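Local coordinates for ribosomal RNA processing protein 6 (Trypanosoma brucei brucei, PDB 4NLC) that probably degrades and trims RNA from its 3' end as an exosome-associated 3'-5' exoribonuclease of the RRP6 family, here represented by its catalytic core, at residues Leu7-Pro12 / Asp124-Arg129; Cys110-Ser115 / Ala130-Met135; Thr72-Val77 / Glu81-Val86; Trp206-Arg209 / Glu214-Ser217. The protein carries 1 engineered substitution. All coordinates share one frame; numbering follows the deposited sequence.

Contact 1 (Leu7-Pro12 / Asp124-Arg129)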
loop_
_atom_site.group_PDB
_atom_site.type_symbol
_atom_site.label_atom_id
_atom_site.label_comp_id
_atom_site.label_asym_id
_atom_site.label_seq_id
_atom_site.Cartn_x
_atom_site.Cartn_y
_atom_site.Cartn_z
ATOM N N LEU A 7 -11.944 -9.215 10.256
ATOM C CA LEU A 7 -12.836 -10.237 10.805
ATOM C C LEU A 7 -13.599 -11.009 9.698
ATOM O O LEU A 7 -14.070 -12.120 9.946
ATOM C CB LEU A 7 -13.792 -9.650 11.879
ATOM C CG LEU A 7 -13.187 -8.764 13.026
ATOM C CD1 LEU A 7 -14.185 -8.586 14.162
ATOM C CD2 LEU A 7 -11.877 -9.341 13.610
ATOM N N THR A 8 -13.687 -10.428 8.479
ATOM C CA THR A 8 -14.318 -11.031 7.298
ATOM C C THR A 8 -13.241 -11.779 6.484
ATOM O O THR A 8 -13.576 -12.387 5.465
ATOM C CB THR A 8 -14.989 -9.963 6.383
ATOM O OG1 THR A 8 -14.000 -9.321 5.565
ATOM C CG2 THR A 8 -15.815 -8.934 7.147
ATOM N N PHE A 9 -11.948 -11.679 6.878
ATOM C CA PHE A 9 -10.881 -12.342 6.112
ATOM C C PHE A 9 -11.007 -13.852 6.182
ATOM O O PHE A 9 -11.307 -14.389 7.244
ATOM C CB PHE A 9 -9.465 -11.867 6.500
ATOM C CG PHE A 9 -9.079 -10.432 6.179
ATOM C CD1 PHE A 9 -9.953 -9.587 5.492
ATOM C CD2 PHE A 9 -7.838 -9.924 6.572
ATOM C CE1 PHE A 9 -9.607 -8.253 5.230
ATOM C CE2 PHE A 9 -7.480 -8.599 6.281
ATOM C CZ PHE A 9 -8.366 -7.774 5.606
ATOM N N GLU A 10 -10.856 -14.526 5.029
ATOM C CA GLU A 10 -10.939 -15.989 4.920
ATOM C C GLU A 10 -9.711 -16.594 5.607
ATOM O O GLU A 10 -9.782 -17.683 6.181
ATOM C CB GLU A 10 -11.017 -16.432 3.448
ATOM C CG GLU A 10 -12.276 -15.970 2.720
ATOM C CD GLU A 10 -13.582 -16.620 3.134
ATOM O OE1 GLU A 10 -13.730 -17.848 2.934
ATOM O OE2 GLU A 10 -14.473 -15.893 3.631
ATOM N N HIS A 11 -8.606 -15.833 5.585
ATOM C CA HIS A 11 -7.335 -16.173 6.199
ATOM C C HIS A 11 -6.947 -15.031 7.172
ATOM O O HIS A 11 -6.795 -13.887 6.725
ATOM C CB HIS A 11 -6.246 -16.366 5.111
ATOM C CG HIS A 11 -6.678 -17.148 3.900
ATOM N ND1 HIS A 11 -7.521 -16.595 2.940
ATOM C CD2 HIS A 11 -6.329 -18.398 3.503
ATOM C CE1 HIS A 11 -7.662 -17.525 2.002
ATOM N NE2 HIS A 11 -6.966 -18.628 2.299
ATOM N N PRO A 12 -6.814 -15.297 8.495
ATOM C CA PRO A 12 -6.370 -14.229 9.423
ATOM C C PRO A 12 -4.904 -13.818 9.154
ATOM O O PRO A 12 -4.138 -14.632 8.633
ATOM C CB PRO A 12 -6.551 -14.859 10.806
ATOM C CG PRO A 12 -6.413 -16.310 10.568
ATOM C CD PRO A 12 -6.938 -16.595 9.188
ATOM N N ASP A 124 -13.639 -4.106 -5.421
ATOM C CA ASP A 124 -13.703 -4.200 -3.980
ATOM C C ASP A 124 -12.815 -5.333 -3.451
ATOM O O ASP A 124 -13.268 -6.462 -3.270
ATOM C CB ASP A 124 -15.152 -4.276 -3.478
ATOM C CG ASP A 124 -15.278 -4.152 -1.981
ATOM O OD1 ASP A 124 -14.271 -4.404 -1.271
ATOM O OD2 ASP A 124 -16.387 -3.857 -1.508
ATOM N N CYS A 125 -11.534 -4.982 -3.197
ATOM C CA CYS A 125 -10.419 -5.751 -2.602
ATOM C C CYS A 125 -10.756 -6.361 -1.287
ATOM O O CYS A 125 -9.965 -7.170 -0.814
ATOM C CB CYS A 125 -9.215 -4.841 -2.399
ATOM S SG CYS A 125 -8.390 -4.394 -3.901
ATOM N N LEU A 126 -11.736 -5.812 -0.587
ATOM C CA LEU A 126 -12.114 -6.337 0.700
ATOM C C LEU A 126 -13.068 -7.489 0.499
ATOM O O LEU A 126 -12.827 -8.576 1.003
ATOM C CB LEU A 126 -12.727 -5.246 1.596
ATOM C CG LEU A 126 -11.747 -4.212 2.152
ATOM C CD1 LEU A 126 -12.483 -3.124 2.959
ATOM C CD2 LEU A 126 -10.646 -4.880 2.980
ATOM N N LYS A 127 -14.123 -7.262 -0.275
ATOM C CA LYS A 127 -15.145 -8.259 -0.557
ATOM C C LYS A 127 -14.599 -9.423 -1.376
ATOM O O LYS A 127 -15.030 -10.547 -1.151
ATOM C CB LYS A 127 -16.370 -7.616 -1.237
ATOM C CG LYS A 127 -17.605 -8.487 -1.108
ATOM C CD LYS A 127 -18.852 -7.724 -0.740
ATOM C CE LYS A 127 -20.053 -8.636 -0.752
ATOM N NZ LYS A 127 -19.874 -9.811 0.149
ATOM N N VAL A 128 -13.655 -9.177 -2.304
ATOM C CA VAL A 128 -13.096 -10.281 -3.116
ATOM C C VAL A 128 -11.595 -10.513 -2.798
ATOM O O VAL A 128 -10.875 -11.092 -3.618
ATOM C CB VAL A 128 -13.399 -10.166 -4.652
ATOM C CG1 VAL A 128 -14.902 -10.132 -4.905
ATOM C CG2 VAL A 128 -12.726 -8.961 -5.287
ATOM N N ARG A 129 -11.157 -10.137 -1.558
ATOM C CA ARG A 129 -9.786 -10.316 -1.068
ATOM C C ARG A 129 -9.232 -11.692 -1.368
ATOM O O ARG A 129 -8.144 -11.794 -1.935
ATOM C CB ARG A 129 -9.685 -10.041 0.445
ATOM C CG ARG A 129 -8.253 -10.132 0.991
ATOM C CD ARG A 129 -8.259 -9.875 2.485
ATOM N NE ARG A 129 -7.019 -10.280 3.148
ATOM C CZ ARG A 129 -5.930 -9.520 3.219
ATOM N NH1 ARG A 129 -5.917 -8.309 2.666
ATOM N NH2 ARG A 129 -4.850 -9.957 3.846
HETATM O O HOH W 1 -8.623 -13.150 3.138
#
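F9 and R129 meet flat against each other: the guanidinium of R129 lies over one face of the phenyl ring, the two planes only 7° apart. CZ of R129 sits 3.9 Å from the centroid of the F9 ring, near enough to the ring normal to count as a cation-pi contact. NE of R129 is over the middle of the ring, and the methylene before it also serves, since CD of R129 approaches the F9 centroid to 3.5 Å as a CH-pi contact. This reach is possible because the arginine is extended from CG to NE, with CG anti to the backbone N (chi1 -176°). At the ring's edge, near its plane, CD2 of L126 touches CE1 of F9 at 4.2 Å, so the phenyl meets a cation on its face and a hydrocarbon at its rim. Arginine suits the first place because it offers both a flat cation and an aliphatic stem; NH1 of R129 also makes a salt bridge to D161, which probably steadies the guanidinium against turning. One water joins the segments weakly, 3.2 Å from N of E10 and 3.3 Å from NE of R129. The backbone that carries L126 is folded by D124, whose OD1 accepts from N of both L126 and K127 at 3.0 Å each. The contact is thus a cation-pi stack that lays the N-terminal loop on an Asx turn and a following type I turn, just after strand 120-123 of the exonuclease domain.

Contact 2 (Cys110-Ser115 / Ala130-Met135)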
loop_
_atom_site.group_PDB
_atom_site.type_symbol
_atom_site.label_atom_id
_atom_site.label_comp_id
_atom_site.label_asym_id
_atom_site.label_seq_id
_atom_site.Cartn_x
_atom_site.Cartn_y
_atom_site.Cartn_z
ATOM N N CYS A 110 -7.603 -1.747 0.254
ATOM C CA CYS A 110 -9.057 -1.584 0.310
ATOM C C CYS A 110 -9.783 -1.615 -1.036
ATOM O O CYS A 110 -10.935 -2.053 -1.107
ATOM C CB CYS A 110 -9.387 -0.303 1.053
ATOM S SG CYS A 110 -9.015 -0.389 2.810
ATOM N N LEU A 111 -9.140 -1.086 -2.072
ATOM C CA LEU A 111 -9.749 -0.900 -3.376
ATOM C C LEU A 111 -8.691 -0.915 -4.437
ATOM O O LEU A 111 -7.551 -0.531 -4.178
ATOM C CB LEU A 111 -10.395 0.489 -3.360
ATOM C CG LEU A 111 -11.686 0.719 -4.113
ATOM C CD1 LEU A 111 -12.836 -0.126 -3.542
ATOM C CD2 LEU A 111 -12.034 2.215 -4.098
ATOM N N MET A 112 -9.067 -1.385 -5.631
ATOM C CA MET A 112 -8.185 -1.408 -6.795
ATOM C C MET A 112 -8.988 -0.691 -7.886
ATOM O O MET A 112 -10.170 -0.967 -8.066
ATOM C CB MET A 112 -7.836 -2.851 -7.227
ATOM C CG MET A 112 -7.002 -2.925 -8.506
ATOM S SD MET A 112 -6.627 -4.616 -9.044
ATOM C CE MET A 112 -5.256 -4.979 -8.006
ATOM N N GLN A 113 -8.351 0.225 -8.596
ATOM C CA GLN A 113 -9.020 0.933 -9.673
ATOM C C GLN A 113 -8.289 0.533 -10.945
ATOM O O GLN A 113 -7.058 0.387 -10.949
ATOM C CB GLN A 113 -8.974 2.469 -9.456
ATOM C CG GLN A 113 -9.651 2.942 -8.158
ATOM C CD GLN A 113 -8.643 3.260 -7.102
ATOM O OE1 GLN A 113 -8.064 4.340 -7.059
ATOM N NE2 GLN A 113 -8.371 2.316 -6.252
ATOM N N ILE A 114 -9.052 0.305 -12.007
ATOM C CA ILE A 114 -8.497 -0.072 -13.304
ATOM C C ILE A 114 -9.185 0.714 -14.392
ATOM O O ILE A 114 -10.410 0.682 -14.475
ATOM C CB ILE A 114 -8.580 -1.613 -13.601
ATOM C CG1 ILE A 114 -7.796 -2.465 -12.570
ATOM C CG2 ILE A 114 -8.058 -1.925 -15.016
ATOM C CD1 ILE A 114 -8.569 -3.651 -12.059
ATOM N N SER A 115 -8.409 1.322 -15.287
ATOM C CA SER A 115 -8.991 1.951 -16.460
ATOM C C SER A 115 -8.416 1.319 -17.710
ATOM O O SER A 115 -7.215 1.030 -17.773
ATOM C CB SER A 115 -8.730 3.456 -16.499
ATOM O OG SER A 115 -9.452 4.194 -15.526
ATOM N N ALA A 130 -9.996 -12.745 -1.006
ATOM C CA ALA A 130 -9.627 -14.155 -1.158
ATOM C C ALA A 130 -9.527 -14.608 -2.621
ATOM O O ALA A 130 -8.933 -15.648 -2.888
ATOM C CB ALA A 130 -10.637 -15.030 -0.427
ATOM N N ASN A 131 -10.100 -13.827 -3.561
ATOM C CA ASN A 131 -10.167 -14.176 -4.983
ATOM C C ASN A 131 -9.288 -13.337 -5.893
ATOM O O ASN A 131 -9.310 -13.538 -7.111
ATOM C CB ASN A 131 -11.640 -14.058 -5.442
ATOM C CG ASN A 131 -12.608 -14.617 -4.423
ATOM O OD1 ASN A 131 -13.279 -13.888 -3.685
ATOM N ND2 ASN A 131 -12.608 -15.916 -4.282
ATOM N N MET A 132 -8.545 -12.379 -5.332
ATOM C CA MET A 132 -7.726 -11.459 -6.132
ATOM C C MET A 132 -6.622 -12.164 -6.949
ATOM O O MET A 132 -6.205 -11.639 -7.981
ATOM C CB MET A 132 -7.161 -10.331 -5.269
ATOM C CG MET A 132 -8.206 -9.319 -4.824
ATOM S SD MET A 132 -9.008 -8.462 -6.192
ATOM C CE MET A 132 -7.707 -7.310 -6.646
ATOM N N TYR A 133 -6.237 -13.394 -6.539
ATOM C CA TYR A 133 -5.241 -14.220 -7.234
ATOM C C TYR A 133 -5.648 -14.475 -8.699
ATOM O O TYR A 133 -4.782 -14.708 -9.549
ATOM C CB TYR A 133 -5.007 -15.540 -6.481
ATOM C CG TYR A 133 -6.181 -16.502 -6.514
ATOM C CD1 TYR A 133 -6.324 -17.420 -7.543
ATOM C CD2 TYR A 133 -7.104 -16.542 -5.475
ATOM C CE1 TYR A 133 -7.372 -18.338 -7.558
ATOM C CE2 TYR A 133 -8.155 -17.462 -5.473
ATOM C CZ TYR A 133 -8.302 -18.338 -6.535
ATOM O OH TYR A 133 -9.338 -19.239 -6.570
ATOM N N LEU A 134 -6.968 -14.397 -8.981
ATOM C CA LEU A 134 -7.546 -14.565 -10.332
ATOM C C LEU A 134 -7.088 -13.504 -11.326
ATOM O O LEU A 134 -7.274 -13.671 -12.521
ATOM C CB LEU A 134 -9.090 -14.655 -10.302
ATOM C CG LEU A 134 -9.664 -15.898 -9.588
ATOM C CD1 LEU A 134 -11.154 -15.761 -9.386
ATOM C CD2 LEU A 134 -9.335 -17.189 -10.321
ATOM N N MET A 135 -6.474 -12.437 -10.833
ATOM C CA MET A 135 -5.943 -11.346 -11.641
ATOM C C MET A 135 -4.519 -11.659 -12.122
ATOM O O MET A 135 -4.025 -10.943 -12.982
ATOM C CB MET A 135 -5.944 -10.023 -10.838
ATOM C CG MET A 135 -7.315 -9.649 -10.298
ATOM S SD MET A 135 -7.543 -7.876 -10.246
ATOM C CE MET A 135 -7.609 -7.524 -12.080
#
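Strand 108-115 belongs to the mixed sheet of the RNase H-like exonuclease domain, and here one of its faces is covered by the 3-10 segment that leads into helix 136-140. Three methionines and an isoleucine make the join. The side chain of M112 leaves the strand with CG anti to the backbone N (chi1 176°), runs straight to its sulfur and bends only at the last bond. Its methyl CE then lies 3.6 Å from CE of M132, while its SD is 3.6 Å from SD of M135. In both pairs the side chains slide past one another in opposite directions, so the end of M112 meets two residues three positions apart, about one turn of a 3-10 helix. N of M135 bonds to O of M132 at 3.0 Å, a bond of the 3-10 turn, whose i to i+3 spacing brings both methionines round to the strand. Two residues along the strand, I114 meets M135 tip to tip, CD1 of I114 standing 4.0 Å from CE of M135. V123 of the adjoining strand touches M112, I114 and M132, and L97 lies against M112 from strand 92-100. Methionine fits such a layer because its unbranched chain can bend at several torsions to follow neighbours of differing shape. No hydrogen bond or charge crosses between the segments; cohesion comes from dispersion between soft sulfurs and methyl groups, with all four side chains buried.

Contact 3 (Thr72-Val77 / Glu81-Val86)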
loop_
_atom_site.group_PDB
_atom_site.type_symbol
_atom_site.label_atom_id
_atom_site.label_comp_id
_atom_site.label_asym_id
_atom_site.label_seq_id
_atom_site.Cartn_x
_atom_site.Cartn_y
_atom_site.Cartn_z
ATOM N N THR A 72 -17.812 0.437 -13.832
ATOM C CA THR A 72 -18.355 -0.781 -13.215
ATOM C C THR A 72 -17.727 -0.999 -11.844
ATOM O O THR A 72 -16.506 -0.894 -11.691
ATOM C CB THR A 72 -18.198 -1.991 -14.142
ATOM O OG1 THR A 72 -18.793 -1.688 -15.403
ATOM C CG2 THR A 72 -18.795 -3.295 -13.546
ATOM N N PHE A 73 -18.578 -1.251 -10.847
ATOM C CA PHE A 73 -18.148 -1.531 -9.489
ATOM C C PHE A 73 -18.168 -3.046 -9.351
ATOM O O PHE A 73 -19.211 -3.653 -9.527
ATOM C CB PHE A 73 -19.035 -0.824 -8.443
ATOM C CG PHE A 73 -18.541 -1.082 -7.033
ATOM C CD1 PHE A 73 -17.392 -0.467 -6.557
ATOM C CD2 PHE A 73 -19.203 -1.973 -6.201
ATOM C CE1 PHE A 73 -16.907 -0.743 -5.269
ATOM C CE2 PHE A 73 -18.721 -2.245 -4.914
ATOM C CZ PHE A 73 -17.575 -1.633 -4.461
ATOM N N VAL A 74 -16.996 -3.655 -9.103
ATOM C CA VAL A 74 -16.824 -5.104 -9.053
ATOM C C VAL A 74 -16.668 -5.547 -7.598
ATOM O O VAL A 74 -15.713 -5.129 -6.924
ATOM C CB VAL A 74 -15.599 -5.540 -9.929
ATOM C CG1 VAL A 74 -15.275 -7.025 -9.735
ATOM C CG2 VAL A 74 -15.794 -5.193 -11.404
ATOM N N ASP A 75 -17.604 -6.401 -7.115
ATOM C CA ASP A 75 -17.524 -6.855 -5.740
ATOM C C ASP A 75 -17.931 -8.306 -5.558
ATOM O O ASP A 75 -18.158 -8.734 -4.418
ATOM C CB ASP A 75 -18.282 -5.908 -4.773
ATOM C CG ASP A 75 -19.796 -5.866 -4.882
ATOM O OD1 ASP A 75 -20.340 -6.351 -5.908
ATOM O OD2 ASP A 75 -20.441 -5.280 -3.968
ATOM N N THR A 76 -17.971 -9.087 -6.658
ATOM C CA THR A 76 -18.220 -10.550 -6.587
ATOM C C THR A 76 -17.137 -11.264 -7.399
ATOM O O THR A 76 -16.481 -10.604 -8.224
ATOM C CB THR A 76 -19.630 -10.965 -7.045
ATOM O OG1 THR A 76 -19.763 -10.738 -8.443
ATOM C CG2 THR A 76 -20.731 -10.282 -6.276
ATOM N N VAL A 77 -16.951 -12.595 -7.169
ATOM C CA VAL A 77 -15.957 -13.440 -7.859
ATOM C C VAL A 77 -16.225 -13.451 -9.359
ATOM O O VAL A 77 -15.296 -13.239 -10.119
ATOM C CB VAL A 77 -15.860 -14.902 -7.323
ATOM C CG1 VAL A 77 -14.665 -15.649 -7.942
ATOM C CG2 VAL A 77 -15.762 -14.938 -5.816
ATOM N N GLU A 81 -13.876 -12.189 -12.445
ATOM C CA GLU A 81 -13.479 -13.067 -13.548
ATOM C C GLU A 81 -13.866 -12.444 -14.882
ATOM O O GLU A 81 -13.053 -12.467 -15.803
ATOM C CB GLU A 81 -14.138 -14.457 -13.411
ATOM C CG GLU A 81 -13.607 -15.226 -12.218
ATOM C CD GLU A 81 -14.270 -16.560 -11.966
ATOM O OE1 GLU A 81 -15.520 -16.611 -11.920
ATOM O OE2 GLU A 81 -13.533 -17.549 -11.774
ATOM N N ALA A 82 -15.108 -11.889 -14.988
ATOM C CA ALA A 82 -15.566 -11.214 -16.203
ATOM C C ALA A 82 -14.616 -10.036 -16.508
ATOM O O ALA A 82 -14.236 -9.832 -17.666
ATOM C CB ALA A 82 -17.005 -10.706 -16.041
ATOM N N LEU A 83 -14.206 -9.299 -15.465
ATOM C CA LEU A 83 -13.282 -8.165 -15.605
ATOM C C LEU A 83 -11.880 -8.640 -16.110
ATOM O O LEU A 83 -11.337 -8.054 -17.032
ATOM C CB LEU A 83 -13.172 -7.387 -14.279
ATOM C CG LEU A 83 -11.929 -6.486 -14.122
ATOM C CD1 LEU A 83 -11.927 -5.323 -15.141
ATOM C CD2 LEU A 83 -11.807 -5.977 -12.729
ATOM N N VAL A 84 -11.352 -9.723 -15.542
ATOM C CA VAL A 84 -10.066 -10.311 -15.917
ATOM C C VAL A 84 -10.054 -10.658 -17.439
ATOM O O VAL A 84 -9.051 -10.403 -18.097
ATOM C CB VAL A 84 -9.683 -11.495 -14.968
ATOM C CG1 VAL A 84 -8.561 -12.373 -15.539
ATOM C CG2 VAL A 84 -9.298 -10.964 -13.589
ATOM N N ALA A 85 -11.167 -11.153 -17.992
ATOM C CA ALA A 85 -11.230 -11.498 -19.429
ATOM C C ALA A 85 -11.274 -10.254 -20.303
ATOM O O ALA A 85 -10.712 -10.272 -21.391
ATOM C CB ALA A 85 -12.403 -12.426 -19.731
ATOM N N VAL A 86 -11.914 -9.172 -19.827
ATOM C CA VAL A 86 -11.952 -7.890 -20.543
ATOM C C VAL A 86 -10.484 -7.360 -20.613
ATOM O O VAL A 86 -10.000 -7.030 -21.692
ATOM C CB VAL A 86 -12.898 -6.855 -19.848
ATOM C CG1 VAL A 86 -12.582 -5.424 -20.274
ATOM C CG2 VAL A 86 -14.366 -7.183 -20.107
#
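The carbonyl O of V77 accepts from N of E81 at 2.9 Å, with an N-H...O angle of 158° and the donor in the carbonyl plane. This is an i to i+4 bond of the first helical turn. The same oxygen also lies close to the glutamate's stem, CG of E81 being 3.3 Å from O of V77. With CG of E81 anti to its own carbonyl carbon (chi1 -68°), the side chain folds back over the preceding turn, and its carboxylate carbon CD comes to 4.1 Å from CG1 of V77. Glutamate suits this exposed position, since its aliphatic stem can lie along V77 while the carboxylate stays at the surface. T76 is the N-cap, its side chain capping a backbone N of the first turn, and its OG1 is also hydrogen-bonded to the carboxylate of D79. The second link is apolar: CG2 of V74 meets CD2 of L83 at 4.3 Å. V74 ends the strand and L83 is the seventh residue of the helix, so this pair closes the angle between them. Beta-branched valine fits the extended strand, while the longer leucine bridges the gap. Strand 71-74 is an outermost strand of the mixed sheet, paired in parallel with 120-123, and L83 also packs on F121 and V123 of that neighbour. Helix 77-87 therefore packs over a face of the sheet near its 71-74 edge, with V77 touching N131 in the loop before helix 136-140.

Contact 4 (Trp206-Arg209 / Glu214-Ser217)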
loop_
_atom_site.group_PDB
_atom_site.type_symbol
_atom_site.label_atom_id
_atom_site.label_comp_id
_atom_site.label_asym_id
_atom_site.label_seq_id
_atom_site.Cartn_x
_atom_site.Cartn_y
_atom_site.Cartn_z
ATOM N N TRP A 206 -10.887 4.094 3.561
ATOM C CA TRP A 206 -11.260 3.277 2.405
ATOM C C TRP A 206 -11.852 1.915 2.792
ATOM O O TRP A 206 -12.232 1.147 1.917
ATOM C CB TRP A 206 -10.094 3.160 1.431
ATOM C CG TRP A 206 -9.839 4.451 0.737
ATOM C CD1 TRP A 206 -8.897 5.389 1.058
ATOM C CD2 TRP A 206 -10.609 5.005 -0.342
ATOM N NE1 TRP A 206 -9.018 6.486 0.225
ATOM C CE2 TRP A 206 -10.073 6.284 -0.629
ATOM C CE3 TRP A 206 -11.701 4.537 -1.099
ATOM C CZ2 TRP A 206 -10.565 7.084 -1.666
ATOM C CZ3 TRP A 206 -12.221 5.356 -2.090
ATOM C CH2 TRP A 206 -11.645 6.604 -2.376
ATOM N N ARG A 207 -12.025 1.668 4.097
ATOM C CA ARG A 207 -12.670 0.450 4.581
ATOM C C ARG A 207 -14.191 0.598 4.537
ATOM O O ARG A 207 -14.885 -0.404 4.677
ATOM C CB ARG A 207 -12.308 0.215 6.051
ATOM C CG ARG A 207 -10.831 0.024 6.327
ATOM C CD ARG A 207 -10.646 -0.201 7.807
ATOM N NE ARG A 207 -11.070 0.967 8.573
ATOM C CZ ARG A 207 -11.349 0.937 9.864
ATOM N NH1 ARG A 207 -11.277 -0.204 10.536
ATOM N NH2 ARG A 207 -11.716 2.039 10.492
ATOM N N VAL A 208 -14.717 1.836 4.446
ATOM C CA VAL A 208 -16.164 2.043 4.541
ATOM C C VAL A 208 -16.913 1.483 3.337
ATOM O O VAL A 208 -16.456 1.565 2.194
ATOM C CB VAL A 208 -16.616 3.497 4.879
ATOM C CG1 VAL A 208 -15.979 3.979 6.187
ATOM C CG2 VAL A 208 -16.336 4.474 3.737
ATOM N N ARG A 209 -18.046 0.859 3.638
ATOM C CA ARG A 209 -18.966 0.299 2.661
ATOM C C ARG A 209 -20.384 0.679 3.100
ATOM O O ARG A 209 -20.719 0.522 4.274
ATOM C CB ARG A 209 -18.799 -1.235 2.502
ATOM C CG ARG A 209 -17.414 -1.706 2.015
ATOM C CD ARG A 209 -17.099 -1.253 0.580
ATOM N NE ARG A 209 -15.795 -1.751 0.137
ATOM C CZ ARG A 209 -14.643 -1.095 0.214
ATOM N NH1 ARG A 209 -14.599 0.130 0.717
ATOM N NH2 ARG A 209 -13.526 -1.660 -0.214
ATOM N N GLU A 214 -18.820 10.539 -3.916
ATOM C CA GLU A 214 -17.632 11.410 -4.000
ATOM C C GLU A 214 -16.343 10.589 -3.993
ATOM O O GLU A 214 -15.365 10.943 -4.675
ATOM C CB GLU A 214 -17.607 12.440 -2.854
ATOM C CG GLU A 214 -18.772 13.419 -2.833
ATOM C CD GLU A 214 -20.077 12.974 -2.182
ATOM O OE1 GLU A 214 -20.953 13.853 -2.010
ATOM O OE2 GLU A 214 -20.239 11.774 -1.851
ATOM N N MET A 215 -16.340 9.502 -3.197
ATOM C CA MET A 215 -15.199 8.582 -3.098
ATOM C C MET A 215 -15.156 7.627 -4.319
ATOM O O MET A 215 -14.065 7.274 -4.787
ATOM C CB MET A 215 -15.226 7.835 -1.769
ATOM C CG MET A 215 -14.726 8.680 -0.626
ATOM S SD MET A 215 -14.916 7.950 1.013
ATOM C CE MET A 215 -13.620 6.770 1.047
ATOM N N VAL A 216 -16.332 7.286 -4.892
ATOM C CA VAL A 216 -16.374 6.482 -6.125
ATOM C C VAL A 216 -15.738 7.347 -7.241
ATOM O O VAL A 216 -14.884 6.862 -7.981
ATOM C CB VAL A 216 -17.803 6.014 -6.498
ATOM C CG1 VAL A 216 -17.818 5.352 -7.869
ATOM C CG2 VAL A 216 -18.382 5.070 -5.439
ATOM N N SER A 217 -16.112 8.639 -7.304
ATOM C CA SER A 217 -15.573 9.588 -8.290
ATOM C C SER A 217 -14.058 9.799 -8.104
ATOM O O SER A 217 -13.320 9.747 -9.092
ATOM C CB SER A 217 -16.335 10.906 -8.257
ATOM O OG SER A 217 -15.761 11.775 -9.213
#
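M215 reaches from its helix to W206, its atoms meeting the indole in succession. CB of M215 is 3.8 Å from CH2 of W206, at the outer end of the six-membered ring, and CG lies slightly farther from the same carbon. The chain stays extended to the sulfur (chi2 173°) and turns at the last torsion (chi3 76°). SD stands well above the face, 5.0 Å from the centroid of the W206 six-membered ring, as a distant Met-aromatic contact. The bend then brings CE of M215 down over that face, 3.6 Å from the same centroid and 10° off the ring normal, a CH-pi contact, with CG2 of V208 a looser neighbour of CE at 4.5 Å. O of M215 lies in the indole plane, 3.5 Å from CH2 of W206. On the loop side, NH1 of R209 gives 2.8 Å bonds to O of W206 and O of V208. Methionine suits this place by its flexibility, tryptophan by its broad, polarisable ring face. Loop and helix 213-224 are therefore joined by dispersion, weak methyl-to-ring attraction and probably a carbonyl oxygen at the electron-poor ring edge, with no hydrogen bond between the two segments.

From the N terminus, the first loop opens at 7-12 and is closed by contact 1 at 124-129, more than a hundred residues later. Contact 3 falls wholly within that span as a short turn from edge strand to helix. Contact 2 crosses contact 1: 110-115 lies inside the long loop, while 130-135 follows directly after it. Contact 4 comes later, in series with the rest. The segment 124-129 is the meeting point: D124 bonds through its backbone to V74 and by a salt bridge to R209, while C125 packs on 110-112. N-terminal loop, sheet, helix 77-87, the 3-10 segment 130-135 and the loop before helix 213-224 are thereby tied together.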